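Local structure of branched-chain-amino-acid aminotransferase (Pseudomonas aeruginosa, 6NST) at residues T23-T28 and Y104-M109; A86-N91 and I122-W127; V142-F147 and E266-K271; P211-C216 and L236-I241. The protein probably catalyses the pyridoxal-phosphate-dependent transfer of amino groups between leucine, isoleucine or valine and 2-oxoglutarate. The protein carries 1 engineered substitution. All coordinates share one frame; numbering follows the deposited sequence.

How the contacts relate
Contacts 1 and 2 belong to the N-terminal part of the chain, where their segments alternate in sequence; their centres are 24 Å apart, and their nearest atoms about 10 Å. They meet indirectly across a subunit interface: Ala-123 and Trp-125 of contact 2 pack on Leu-27 and Met-109 of the second subunit, both residues of its contact 1. Contacts 3 and 4 both reach the mixed sheet of the C-terminal part, with centres 19 Å apart. Contacts 2 and 3 flank the centre of the chain on opposite sides, 35 Å between centres. All four lie away from Lys-160, which by similarity carries the cofactor but is not modified here.

Contact 1 of 4, residues T23-T28 and Y104-M109; sequences TTHVLT and YGSEGM
The type I beta turn His-25 to Thr-28, which leads from strand 23-25 into helix 29-33, packs against the loop that leaves strand 96-104. No hydrogen bond joins the two segments, so the fit rests on van der Waals contact. Ser-106 packs against the turn: its OG takes the crowded position between backbone N and carbonyl carbon (chi1 53°) and lies 3.6 Å from His-25 CB, while Ser-106 CB comes 3.6 Å from Leu-27 O. Thr-28, at the N-cap position of the helix, has CG2 anti to its backbone N, and this methyl abuts the carbonyl of Tyr-104, with CG2 only 3.1 Å from Tyr-104 O. Here the loop is also tied to the helix start, through the backbone of Gly-105 to His-29 and Tyr-104 N to Thr-30 OG1. Met-109 bends at chi2 (53°) and crosses Leu-27 at about a right angle, so that Met-109 CE touches Leu-27 CD2 at 3.9 Å. Leu-27 CB sits in plane at the edge of the His-25 ring. That imidazole meets the ring of Trp-19 of the second subunit, and its NE2 hydrogen-bonds to Trp-19 O; Thr-23 to His-25 pair in an antiparallel ladder with a strand of that subunit, so the sheet runs on across the interface.

Contact 2 of 4, residues A86-N91 and I122-W127; sequences AAVREN and IAAWSW
Ile-122 sets CG1 anti to its carbonyl carbon (chi1 -55°), which leaves CG2 anti to the backbone N, and this methyl reaches the helix, 3.8 Å from Ala-87 CB. Val-88 keeps CG2 beside its own backbone N, and the branch reaches Ala-124, 4.0 Å from CG2 to CB. Two alanines form the centre of the contact. Ala-87 CB rests 3.5 Å from Ile-122 O, and Ala-124 CB lies 3.5 Å from Ala-87 O; their CB atoms are 4.1 Å apart, and such small side chains let helix and strand backbones come close. The carbonyl of Ala-87 is also taken from within its own segment: the amide of Asn-91, turned by chi2 of -80°, sends ND2 back four residues to Ala-87 O in a very short hydrogen bond of 2.5 Å with an N-H...O angle of 157°, donor and acceptor each close to the other's plane. Asn-91 OD1 in turn accepts from Val-9 N, so both ends of the amide are fixed. Helix 77-89 thus lies on the face bearing Ile-122 and Ala-124; Ile-122 also touches Ile-98 and Trp-11 on the two neighbouring strands, 96-104 and 9-12, while Ala-123 and Trp-125 point to the other face, toward the second subunit.

Contact 3 of 4, residues V142-F147 and E266-K271; sequences VRTSSF and EVDGRK
Asp-268 lays its carboxylate across Thr-144 and grips that residue with both oxygens. OD1 accepts from the backbone in a nearly straight hydrogen bond, 2.6 Å to Thr-144 N at 171°, and OD2 takes the hydroxyl in a very short one, 2.4 Å to Thr-144 OG1; both oxygens use their syn lone pairs. The threonine suits this because OG1 stands beside its own backbone N (chi1 -57°). OD2 is also hydrogen-bonded to Tyr-247 OH, with a long, weak ion pair to Arg-243, a donor-rich setting that probably favours the ionised acid. The backbones pair as well: Val-142 N donates to Glu-266 O at 2.9 Å, from above the carbonyl plane, and Asp-268 N to Val-142 O at 2.8 Å, nearly along the C=O axis. Val-142 O is further met by Val-267 CA, 3.2 Å away in a CA-H...O contact, and by a water that also donates to Glu-266 OE1 and accepts from Gly-269 N. Arg-143 sends its guanidinium to Glu-174 O of the third subunit. Val-142 and Val-267 form a parallel bridge of the mixed sheet, and from Val-267 a type I' turn to Arg-270, positive phi at Asp-268 and Gly-269, makes the tight hairpin of strands 262-267 and 270-271.

Contact 4 of 4, residues P211-C216 and L236-I241; sequences PEVTAC and LVEKRI
The carboxylate of Glu-212 and the guanidinium of Arg-240 are turned 37° against each other without touching, Glu-212 OE2 standing 4.8 Å from Arg-240 NE; what the carboxylate meets at close range is the aliphatic stem, 3.4 Å from Glu-212 OE2 to Arg-240 CG. The guanidinium forms salt bridges with Glu-189 of its own chain and of the fourth subunit instead. The approach of Glu-212 is unusual, its CG almost eclipsing the backbone N (chi1 12°) before the chain runs on extended, so that its CG lies against the backbone of Lys-239, 3.6 Å from Lys-239 C. Glu-212 CB and Glu-238 CB meet at 4.1 Å, and the Glu-238 carboxylate departs to Arg-222, which also binds Pro-211 O. The proline ring is crossed obliquely by Ile-241, whose CD1 sits 3.8 Å from Pro-211 CD. On the backbone, Pro-211 CA makes a CA-H...O contact to Lys-239 O, 3.4 Å and 167° at the hydrogen. No hydrogen bond crosses here, although Lys-239 pairs with Thr-210 just before. Segment 211-216 leaves the end of strand 207-210 alongside the end of strand 235-238; these parallel neighbours are joined through helix 220-231, a beta-alpha-beta crossover.

Contact 1 of 4, residues T23-T28 and Y104-M109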
loop_
_atom_site.group_PDB
_atom_site.type_symbol
_atom_site.label_atom_id
_atom_site.label_comp_id
_atom_site.label_asym_id
_atom_site.label_seq_id
_atom_site.Cartn_x
_atom_site.Cartn_y
_atom_site.Cartn_z
ATOM N N THR A 23 1.445 27.731 -34.130
ATOM C CA THR A 23 0.793 28.126 -32.893
ATOM C C THR A 23 -0.478 27.317 -32.691
ATOM O O THR A 23 -0.976 26.648 -33.600
ATOM C CB THR A 23 0.458 29.624 -32.892
ATOM O OG1 THR A 23 -0.362 29.931 -34.027
ATOM C CG2 THR A 23 1.727 30.458 -32.943
ATOM N N THR A 24 -0.999 27.387 -31.471
ATOM C CA THR A 24 -2.282 26.793 -31.135
ATOM C C THR A 24 -3.035 27.766 -30.243
ATOM O O THR A 24 -2.437 28.624 -29.588
ATOM C CB THR A 24 -2.124 25.437 -30.433
ATOM O OG1 THR A 24 -3.418 24.909 -30.119
ATOM C CG2 THR A 24 -1.321 25.592 -29.150
ATOM N N HIS A 25 -4.357 27.635 -30.232
ATOM C CA HIS A 25 -5.158 28.512 -29.395
ATOM C C HIS A 25 -4.851 28.249 -27.928
ATOM O O HIS A 25 -4.535 27.125 -27.527
ATOM C CB HIS A 25 -6.646 28.317 -29.671
ATOM C CG HIS A 25 -7.510 29.387 -29.080
ATOM N ND1 HIS A 25 -8.273 29.189 -27.949
ATOM C CD2 HIS A 25 -7.725 30.669 -29.460
ATOM C CE1 HIS A 25 -8.925 30.301 -27.661
ATOM N NE2 HIS A 25 -8.610 31.214 -28.561
ATOM N N VAL A 26 -4.931 29.307 -27.121
ATOM C CA VAL A 26 -4.585 29.185 -25.710
ATOM C C VAL A 26 -5.593 28.353 -24.934
ATOM O O VAL A 26 -5.297 27.926 -23.812
ATOM C CB VAL A 26 -4.421 30.584 -25.081
ATOM C CG1 VAL A 26 -5.755 31.107 -24.559
ATOM C CG2 VAL A 26 -3.366 30.548 -23.989
ATOM N N LEU A 27 -6.771 28.094 -25.507
ATOM C CA LEU A 27 -7.740 27.174 -24.924
ATOM C C LEU A 27 -7.611 25.762 -25.485
ATOM O O LEU A 27 -8.602 25.020 -25.526
ATOM C CB LEU A 27 -9.159 27.703 -25.128
ATOM C CG LEU A 27 -9.469 29.000 -24.382
ATOM C CD1 LEU A 27 -10.925 29.386 -24.567
ATOM C CD2 LEU A 27 -9.130 28.851 -22.908
ATOM N N THR A 28 -6.415 25.381 -25.929
ATOM C CA THR A 28 -6.169 24.018 -26.379
ATOM C C THR A 28 -6.423 23.033 -25.241
ATOM O O THR A 28 -6.035 23.271 -24.095
ATOM C CB THR A 28 -4.732 23.893 -26.888
ATOM O OG1 THR A 28 -4.499 24.873 -27.907
ATOM C CG2 THR A 28 -4.482 22.519 -27.463
ATOM N N TYR A 104 -5.018 17.090 -28.238
ATOM C CA TYR A 104 -6.379 17.499 -28.551
ATOM C C TYR A 104 -6.433 18.998 -28.817
ATOM O O TYR A 104 -5.722 19.783 -28.191
ATOM C CB TYR A 104 -7.324 17.146 -27.400
ATOM C CG TYR A 104 -7.740 15.693 -27.353
ATOM C CD1 TYR A 104 -8.033 14.992 -28.517
ATOM C CD2 TYR A 104 -7.838 15.020 -26.141
ATOM C CE1 TYR A 104 -8.415 13.662 -28.474
ATOM C CE2 TYR A 104 -8.219 13.691 -26.088
ATOM C CZ TYR A 104 -8.505 13.017 -27.256
ATOM O OH TYR A 104 -8.883 11.695 -27.208
ATOM N N GLY A 105 -7.297 19.393 -29.749
ATOM C CA GLY A 105 -7.380 20.774 -30.177
ATOM C C GLY A 105 -8.237 21.622 -29.260
ATOM O O GLY A 105 -8.572 21.238 -28.137
ATOM N N SER A 106 -8.603 22.803 -29.762
ATOM C CA SER A 106 -9.443 23.727 -29.007
ATOM C C SER A 106 -10.905 23.670 -29.441
ATOM O O SER A 106 -11.491 24.693 -29.814
ATOM C CB SER A 106 -8.893 25.145 -29.138
ATOM O OG SER A 106 -8.727 25.493 -30.496
ATOM N N GLU A 107 -11.507 22.481 -29.385
ATOM C CA GLU A 107 -12.906 22.318 -29.773
ATOM C C GLU A 107 -13.846 22.406 -28.575
ATOM O O GLU A 107 -14.773 23.224 -28.565
ATOM C CB GLU A 107 -13.096 20.993 -30.517
ATOM C CG GLU A 107 -12.680 21.033 -31.978
ATOM C CD GLU A 107 -11.188 21.215 -32.148
ATOM O OE1 GLU A 107 -10.434 20.727 -31.279
ATOM O OE2 GLU A 107 -10.767 21.848 -33.139
ATOM N N GLY A 108 -13.619 21.576 -27.558
ATOM C CA GLY A 108 -14.394 21.593 -26.342
ATOM C C GLY A 108 -13.558 22.007 -25.141
ATOM O O GLY A 108 -12.363 22.287 -25.233
ATOM N N MET A 109 -14.229 22.041 -23.987
ATOM C CA MET A 109 -13.567 22.437 -22.752
ATOM C C MET A 109 -13.961 21.587 -21.550
ATOM O O MET A 109 -13.489 21.863 -20.441
ATOM C CB MET A 109 -13.847 23.917 -22.445
ATOM C CG MET A 109 -12.702 24.628 -21.744
ATOM S SD MET A 109 -11.136 24.439 -22.622
ATOM C CE MET A 109 -10.041 25.356 -21.546
#

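Contact 2 of 4, residues A86-N91 and I122-W127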
loop_
_atom_site.group_PDB
_atom_site.type_symbol
_atom_site.label_atom_id
_atom_site.label_comp_id
_atom_site.label_asym_id
_atom_site.label_seq_id
_atom_site.Cartn_x
_atom_site.Cartn_y
_atom_site.Cartn_z
ATOM N N ALA A 86 11.072 14.678 -42.493
ATOM C CA ALA A 86 10.956 16.008 -43.084
ATOM C C ALA A 86 11.288 17.098 -42.073
ATOM O O ALA A 86 11.918 18.103 -42.422
ATOM C CB ALA A 86 9.551 16.212 -43.651
ATOM N N ALA A 87 10.876 16.915 -40.814
ATOM C CA ALA A 87 11.167 17.912 -39.788
ATOM C C ALA A 87 12.665 18.126 -39.623
ATOM O O ALA A 87 13.103 19.241 -39.314
ATOM C CB ALA A 87 10.541 17.498 -38.456
ATOM N N VAL A 88 13.461 17.081 -39.832
ATOM C CA VAL A 88 14.914 17.195 -39.758
ATOM C C VAL A 88 15.499 17.688 -41.076
ATOM O O VAL A 88 16.351 18.579 -41.088
ATOM C CB VAL A 88 15.520 15.840 -39.344
ATOM C CG1 VAL A 88 17.036 15.923 -39.310
ATOM C CG2 VAL A 88 14.974 15.410 -37.998
ATOM N N ARG A 89 15.046 17.120 -42.195
ATOM C CA ARG A 89 15.585 17.501 -43.498
ATOM C C ARG A 89 15.301 18.963 -43.811
ATOM O O ARG A 89 16.218 19.726 -44.137
ATOM C CB ARG A 89 15.002 16.603 -44.588
ATOM C CG ARG A 89 15.449 16.975 -45.993
ATOM C CD ARG A 89 14.792 16.095 -47.041
ATOM N NE ARG A 89 13.336 16.156 -46.974
ATOM C CZ ARG A 89 12.569 15.196 -46.465
ATOM N NH1 ARG A 89 13.122 14.092 -45.980
ATOM N NH2 ARG A 89 11.251 15.338 -46.446
ATOM N N GLU A 90 14.033 19.372 -43.720
ATOM C CA GLU A 90 13.648 20.703 -44.178
ATOM C C GLU A 90 14.268 21.813 -43.342
ATOM O O GLU A 90 14.344 22.952 -43.814
ATOM C CB GLU A 90 12.124 20.832 -44.187
ATOM C CG GLU A 90 11.434 19.830 -45.101
ATOM C CD GLU A 90 11.794 20.020 -46.564
ATOM O OE1 GLU A 90 12.025 21.176 -46.982
ATOM O OE2 GLU A 90 11.849 19.009 -47.298
ATOM N N ASN A 91 14.713 21.514 -42.124
ATOM C CA ASN A 91 15.449 22.477 -41.317
ATOM C C ASN A 91 16.954 22.380 -41.521
ATOM O O ASN A 91 17.698 23.146 -40.899
ATOM C CB ASN A 91 15.115 22.294 -39.835
ATOM C CG ASN A 91 13.693 22.694 -39.508
ATOM O OD1 ASN A 91 13.392 23.876 -39.360
ATOM N ND2 ASN A 91 12.809 21.708 -39.394
ATOM N N ILE A 122 5.378 18.013 -35.282
ATOM C CA ILE A 122 6.698 17.398 -35.203
ATOM C C ILE A 122 7.751 18.481 -35.384
ATOM O O ILE A 122 8.007 18.934 -36.508
ATOM C CB ILE A 122 6.883 16.278 -36.243
ATOM C CG1 ILE A 122 5.768 15.237 -36.103
ATOM C CG2 ILE A 122 8.245 15.617 -36.073
ATOM C CD1 ILE A 122 5.826 14.133 -37.119
ATOM N N ALA A 123 8.378 18.891 -34.285
ATOM C CA ALA A 123 9.396 19.930 -34.288
ATOM C C ALA A 123 10.770 19.311 -34.067
ATOM O O ALA A 123 10.916 18.368 -33.282
ATOM C CB ALA A 123 9.114 20.976 -33.207
ATOM N N ALA A 124 11.773 19.851 -34.759
ATOM C CA ALA A 124 13.140 19.360 -34.661
ATOM C C ALA A 124 14.088 20.541 -34.545
ATOM O O ALA A 124 13.986 21.499 -35.316
ATOM C CB ALA A 124 13.508 18.495 -35.874
ATOM N N TRP A 125 15.004 20.470 -33.582
ATOM C CA TRP A 125 15.989 21.517 -33.369
ATOM C C TRP A 125 17.340 20.880 -33.087
ATOM O O TRP A 125 17.428 19.729 -32.652
ATOM C CB TRP A 125 15.584 22.451 -32.220
ATOM C CG TRP A 125 15.298 21.738 -30.933
ATOM C CD1 TRP A 125 16.195 21.417 -29.958
ATOM C CD2 TRP A 125 14.024 21.261 -30.480
ATOM N NE1 TRP A 125 15.561 20.768 -28.926
ATOM C CE2 TRP A 125 14.227 20.661 -29.222
ATOM C CE3 TRP A 125 12.732 21.286 -31.015
ATOM C CZ2 TRP A 125 13.187 20.090 -28.490
ATOM C CZ3 TRP A 125 11.701 20.716 -30.287
ATOM C CH2 TRP A 125 11.936 20.125 -29.039
ATOM N N SER A 126 18.398 21.647 -33.345
ATOM C CA SER A 126 19.755 21.143 -33.178
ATOM C C SER A 126 20.018 20.764 -31.725
ATOM O O SER A 126 19.481 21.366 -30.791
ATOM C CB SER A 126 20.769 22.191 -33.643
ATOM O OG SER A 126 22.089 21.681 -33.598
ATOM N N TRP A 127 20.853 19.747 -31.541
ATOM C CA TRP A 127 21.174 19.235 -30.214
ATOM C C TRP A 127 21.930 20.264 -29.378
ATOM O O TRP A 127 23.161 20.284 -29.363
ATOM C CB TRP A 127 21.992 17.949 -30.330
ATOM C CG TRP A 127 22.361 17.356 -29.008
ATOM C CD1 TRP A 127 23.602 17.319 -28.443
ATOM C CD2 TRP A 127 21.475 16.725 -28.078
ATOM N NE1 TRP A 127 23.546 16.697 -27.219
ATOM C CE2 TRP A 127 22.251 16.324 -26.972
ATOM C CE3 TRP A 127 20.104 16.458 -28.074
ATOM C CZ2 TRP A 127 21.699 15.668 -25.873
ATOM C CZ3 TRP A 127 19.558 15.808 -26.983
ATOM C CH2 TRP A 127 20.354 15.423 -25.898
#

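Contact 3 of 4, residues V142-F147 and E266-K271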
loop_
_atom_site.group_PDB
_atom_site.type_symbol
_atom_site.label_atom_id
_atom_site.label_comp_id
_atom_site.label_asym_id
_atom_site.label_seq_id
_atom_site.Cartn_x
_atom_site.Cartn_y
_atom_site.Cartn_z
ATOM N N VAL A 142 23.479 12.031 -8.119
ATOM C CA VAL A 142 22.094 11.576 -8.095
ATOM C C VAL A 142 21.591 11.597 -6.658
ATOM O O VAL A 142 22.269 11.104 -5.749
ATOM C CB VAL A 142 21.952 10.167 -8.702
ATOM C CG1 VAL A 142 20.531 9.654 -8.541
ATOM C CG2 VAL A 142 22.345 10.187 -10.170
ATOM N N ARG A 143 20.407 12.169 -6.455
ATOM C CA ARG A 143 19.714 12.130 -5.176
ATOM C C ARG A 143 18.393 11.399 -5.354
ATOM O O ARG A 143 17.673 11.640 -6.329
ATOM C CB ARG A 143 19.472 13.539 -4.630
ATOM C CG ARG A 143 20.730 14.243 -4.158
ATOM C CD ARG A 143 20.437 15.658 -3.684
ATOM N NE ARG A 143 19.625 15.677 -2.472
ATOM C CZ ARG A 143 20.115 15.532 -1.244
ATOM N NH1 ARG A 143 21.417 15.349 -1.064
ATOM N NH2 ARG A 143 19.303 15.562 -0.195
ATOM N N THR A 144 18.081 10.503 -4.423
ATOM C CA THR A 144 16.805 9.801 -4.470
ATOM C C THR A 144 15.664 10.787 -4.240
ATOM O O THR A 144 15.693 11.577 -3.290
ATOM C CB THR A 144 16.763 8.689 -3.426
ATOM O OG1 THR A 144 17.856 7.788 -3.641
ATOM C CG2 THR A 144 15.456 7.920 -3.521
ATOM N N SER A 145 14.666 10.745 -5.117
ATOM C CA SER A 145 13.561 11.692 -5.050
ATOM C C SER A 145 12.628 11.365 -3.893
ATOM O O SER A 145 12.317 10.198 -3.634
ATOM C CB SER A 145 12.778 11.681 -6.363
ATOM O OG SER A 145 11.610 12.480 -6.268
ATOM N N SER A 146 12.178 12.410 -3.194
ATOM C CA SER A 146 11.147 12.260 -2.178
ATOM C C SER A 146 9.754 12.150 -2.780
ATOM O O SER A 146 8.805 11.838 -2.055
ATOM C CB SER A 146 11.186 13.435 -1.195
ATOM O OG SER A 146 10.747 14.634 -1.814
ATOM N N PHE A 147 9.612 12.408 -4.077
ATOM C CA PHE A 147 8.355 12.194 -4.778
ATOM C C PHE A 147 8.291 10.753 -5.269
ATOM O O PHE A 147 9.230 10.264 -5.907
ATOM C CB PHE A 147 8.213 13.158 -5.959
ATOM C CG PHE A 147 8.179 14.603 -5.562
ATOM C CD1 PHE A 147 6.982 15.211 -5.219
ATOM C CD2 PHE A 147 9.339 15.358 -5.542
ATOM C CE1 PHE A 147 6.945 16.541 -4.854
ATOM C CE2 PHE A 147 9.309 16.690 -5.177
ATOM C CZ PHE A 147 8.112 17.283 -4.835
ATOM N N GLU A 266 27.697 8.945 -8.005
ATOM C CA GLU A 266 27.316 9.158 -6.616
ATOM C C GLU A 266 25.799 9.132 -6.495
ATOM O O GLU A 266 25.096 9.695 -7.337
ATOM C CB GLU A 266 27.863 10.493 -6.095
ATOM C CG GLU A 266 27.799 10.653 -4.589
ATOM C CD GLU A 266 27.968 12.096 -4.155
ATOM O OE1 GLU A 266 27.183 12.952 -4.618
ATOM O OE2 GLU A 266 28.884 12.375 -3.355
ATOM N N VAL A 267 25.302 8.478 -5.449
ATOM C CA VAL A 267 23.874 8.398 -5.169
ATOM C C VAL A 267 23.671 8.683 -3.687
ATOM O O VAL A 267 24.188 7.947 -2.836
ATOM C CB VAL A 267 23.282 7.027 -5.537
ATOM C CG1 VAL A 267 21.787 7.003 -5.242
ATOM C CG2 VAL A 267 23.536 6.699 -6.996
ATOM N N ASP A 268 22.916 9.739 -3.382
ATOM C CA ASP A 268 22.601 10.114 -2.003
ATOM C C ASP A 268 23.869 10.266 -1.168
ATOM O O ASP A 268 23.933 9.847 -0.009
ATOM C CB ASP A 268 21.646 9.103 -1.368
ATOM C CG ASP A 268 20.313 9.041 -2.078
ATOM O OD1 ASP A 268 19.921 10.066 -2.674
ATOM O OD2 ASP A 268 19.661 7.972 -2.042
ATOM N N GLY A 269 24.894 10.870 -1.766
ATOM C CA GLY A 269 26.174 11.024 -1.113
ATOM C C GLY A 269 27.017 9.768 -1.030
ATOM O O GLY A 269 28.154 9.841 -0.549
ATOM N N ARG A 270 26.505 8.619 -1.470
ATOM C CA ARG A 270 27.276 7.381 -1.494
ATOM C C ARG A 270 28.057 7.300 -2.799
ATOM O O ARG A 270 27.468 7.344 -3.885
ATOM C CB ARG A 270 26.374 6.154 -1.359
ATOM C CG ARG A 270 25.905 5.847 0.046
ATOM C CD ARG A 270 24.720 6.700 0.422
ATOM N NE ARG A 270 24.198 6.351 1.735
ATOM C CZ ARG A 270 23.203 6.998 2.330
ATOM N NH1 ARG A 270 22.627 8.028 1.726
ATOM N NH2 ARG A 270 22.788 6.615 3.528
ATOM N N LYS A 271 29.376 7.172 -2.691
ATOM C CA LYS A 271 30.207 6.959 -3.867
ATOM C C LYS A 271 29.872 5.612 -4.500
ATOM O O LYS A 271 29.788 4.593 -3.808
ATOM C CB LYS A 271 31.688 7.028 -3.484
ATOM C CG LYS A 271 32.663 6.859 -4.642
ATOM C CD LYS A 271 34.111 6.946 -4.167
ATOM C CE LYS A 271 34.424 5.875 -3.126
ATOM N NZ LYS A 271 35.825 5.959 -2.610
HETATM O O HOH W 1 24.530 12.375 -4.311
#

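Contact 4 of 4, residues P211-C216 and L236-I241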
loop_
_atom_site.group_PDB
_atom_site.type_symbol
_atom_site.label_atom_id
_atom_site.label_comp_id
_atom_site.label_asym_id
_atom_site.label_seq_id
_atom_site.Cartn_x
_atom_site.Cartn_y
_atom_site.Cartn_z
ATOM N N PRO A 211 15.862 -2.443 -13.154
ATOM C CA PRO A 211 14.486 -2.725 -12.731
ATOM C C PRO A 211 13.678 -3.332 -13.867
ATOM O O PRO A 211 13.769 -2.900 -15.018
ATOM C CB PRO A 211 13.946 -1.347 -12.328
ATOM C CG PRO A 211 15.163 -0.546 -11.998
ATOM C CD PRO A 211 16.232 -1.034 -12.930
ATOM N N GLU A 212 12.901 -4.357 -13.532
ATOM C CA GLU A 212 12.023 -4.976 -14.513
ATOM C C GLU A 212 10.978 -3.975 -14.991
ATOM O O GLU A 212 10.603 -3.045 -14.272
ATOM C CB GLU A 212 11.350 -6.210 -13.910
ATOM C CG GLU A 212 11.526 -6.317 -12.402
ATOM C CD GLU A 212 10.801 -7.506 -11.802
ATOM O OE1 GLU A 212 10.975 -8.632 -12.315
ATOM O OE2 GLU A 212 10.055 -7.311 -10.820
ATOM N N VAL A 213 10.517 -4.162 -16.227
ATOM C CA VAL A 213 9.526 -3.275 -16.826
ATOM C C VAL A 213 8.245 -3.348 -16.006
ATOM O O VAL A 213 7.257 -3.965 -16.422
ATOM C CB VAL A 213 9.268 -3.635 -18.299
ATOM C CG1 VAL A 213 8.554 -2.494 -19.010
ATOM C CG2 VAL A 213 10.575 -3.972 -18.997
ATOM N N THR A 214 8.258 -2.717 -14.833
ATOM C CA THR A 214 7.171 -2.833 -13.873
ATOM C C THR A 214 6.371 -1.539 -13.816
ATOM O O THR A 214 5.320 -1.419 -14.454
ATOM C CB THR A 214 7.727 -3.182 -12.491
ATOM O OG1 THR A 214 8.915 -3.970 -12.641
ATOM C CG2 THR A 214 6.718 -3.980 -11.699
ATOM N N ALA A 215 6.864 -0.563 -13.057
ATOM C CA ALA A 215 6.246 0.752 -12.976
ATOM C C ALA A 215 7.061 1.830 -13.678
ATOM O O ALA A 215 6.637 2.991 -13.702
ATOM C CB ALA A 215 6.019 1.137 -11.510
ATOM N N CYS A 216 8.214 1.479 -14.243
ATOM C CA CYS A 216 9.031 2.418 -14.995
ATOM C C CYS A 216 8.669 2.366 -16.478
ATOM O O CYS A 216 7.920 1.500 -16.934
ATOM C CB CYS A 216 10.517 2.117 -14.796
ATOM S SG CYS A 216 11.062 0.536 -15.490
ATOM N N LEU A 236 22.661 -10.033 -18.001
ATOM C CA LEU A 236 21.755 -8.972 -17.581
ATOM C C LEU A 236 20.567 -9.587 -16.856
ATOM O O LEU A 236 19.969 -10.550 -17.343
ATOM C CB LEU A 236 21.289 -8.142 -18.782
ATOM C CG LEU A 236 20.706 -6.761 -18.477
ATOM C CD1 LEU A 236 21.126 -5.764 -19.546
ATOM C CD2 LEU A 236 19.189 -6.822 -18.366
ATOM N N VAL A 237 20.231 -9.026 -15.696
ATOM C CA VAL A 237 19.164 -9.535 -14.843
ATOM C C VAL A 237 18.163 -8.415 -14.595
ATOM O O VAL A 237 18.546 -7.307 -14.200
ATOM C CB VAL A 237 19.716 -10.072 -13.509
ATOM C CG1 VAL A 237 18.584 -10.580 -12.627
ATOM C CG2 VAL A 237 20.744 -11.165 -13.759
ATOM N N GLU A 238 16.887 -8.705 -14.831
ATOM C CA GLU A 238 15.794 -7.802 -14.493
ATOM C C GLU A 238 15.166 -8.273 -13.188
ATOM O O GLU A 238 14.700 -9.414 -13.097
ATOM C CB GLU A 238 14.747 -7.763 -15.605
ATOM C CG GLU A 238 15.241 -7.160 -16.906
ATOM C CD GLU A 238 14.224 -7.279 -18.022
ATOM O OE1 GLU A 238 13.651 -8.376 -18.192
ATOM O OE2 GLU A 238 13.991 -6.275 -18.725
ATOM N N LYS A 239 15.158 -7.401 -12.182
ATOM C CA LYS A 239 14.612 -7.759 -10.881
ATOM C C LYS A 239 14.317 -6.483 -10.108
ATOM O O LYS A 239 14.636 -5.376 -10.548
ATOM C CB LYS A 239 15.570 -8.673 -10.107
ATOM C CG LYS A 239 16.848 -8.005 -9.633
ATOM C CD LYS A 239 17.715 -9.002 -8.873
ATOM C CE LYS A 239 18.845 -8.313 -8.128
ATOM N NZ LYS A 239 18.323 -7.409 -7.072
ATOM N N ARG A 240 13.687 -6.652 -8.949
ATOM C CA ARG A 240 13.414 -5.518 -8.081
ATOM C C ARG A 240 14.700 -5.080 -7.395
ATOM O O ARG A 240 15.421 -5.901 -6.820
ATOM C CB ARG A 240 12.349 -5.877 -7.047
ATOM C CG ARG A 240 11.093 -6.479 -7.646
ATOM C CD ARG A 240 10.137 -6.937 -6.562
ATOM N NE ARG A 240 9.120 -5.934 -6.268
ATOM C CZ ARG A 240 8.227 -6.047 -5.291
ATOM N NH1 ARG A 240 8.232 -7.118 -4.508
ATOM N NH2 ARG A 240 7.331 -5.090 -5.095
ATOM N N ILE A 241 14.988 -3.785 -7.463
ATOM C CA ILE A 241 16.222 -3.208 -6.949
ATOM C C ILE A 241 15.864 -2.211 -5.859
ATOM O O ILE A 241 15.012 -1.339 -6.062
ATOM C CB ILE A 241 17.031 -2.522 -8.066
ATOM C CG1 ILE A 241 17.461 -3.538 -9.122
ATOM C CG2 ILE A 241 18.241 -1.801 -7.486
ATOM C CD1 ILE A 241 18.168 -2.915 -10.305
#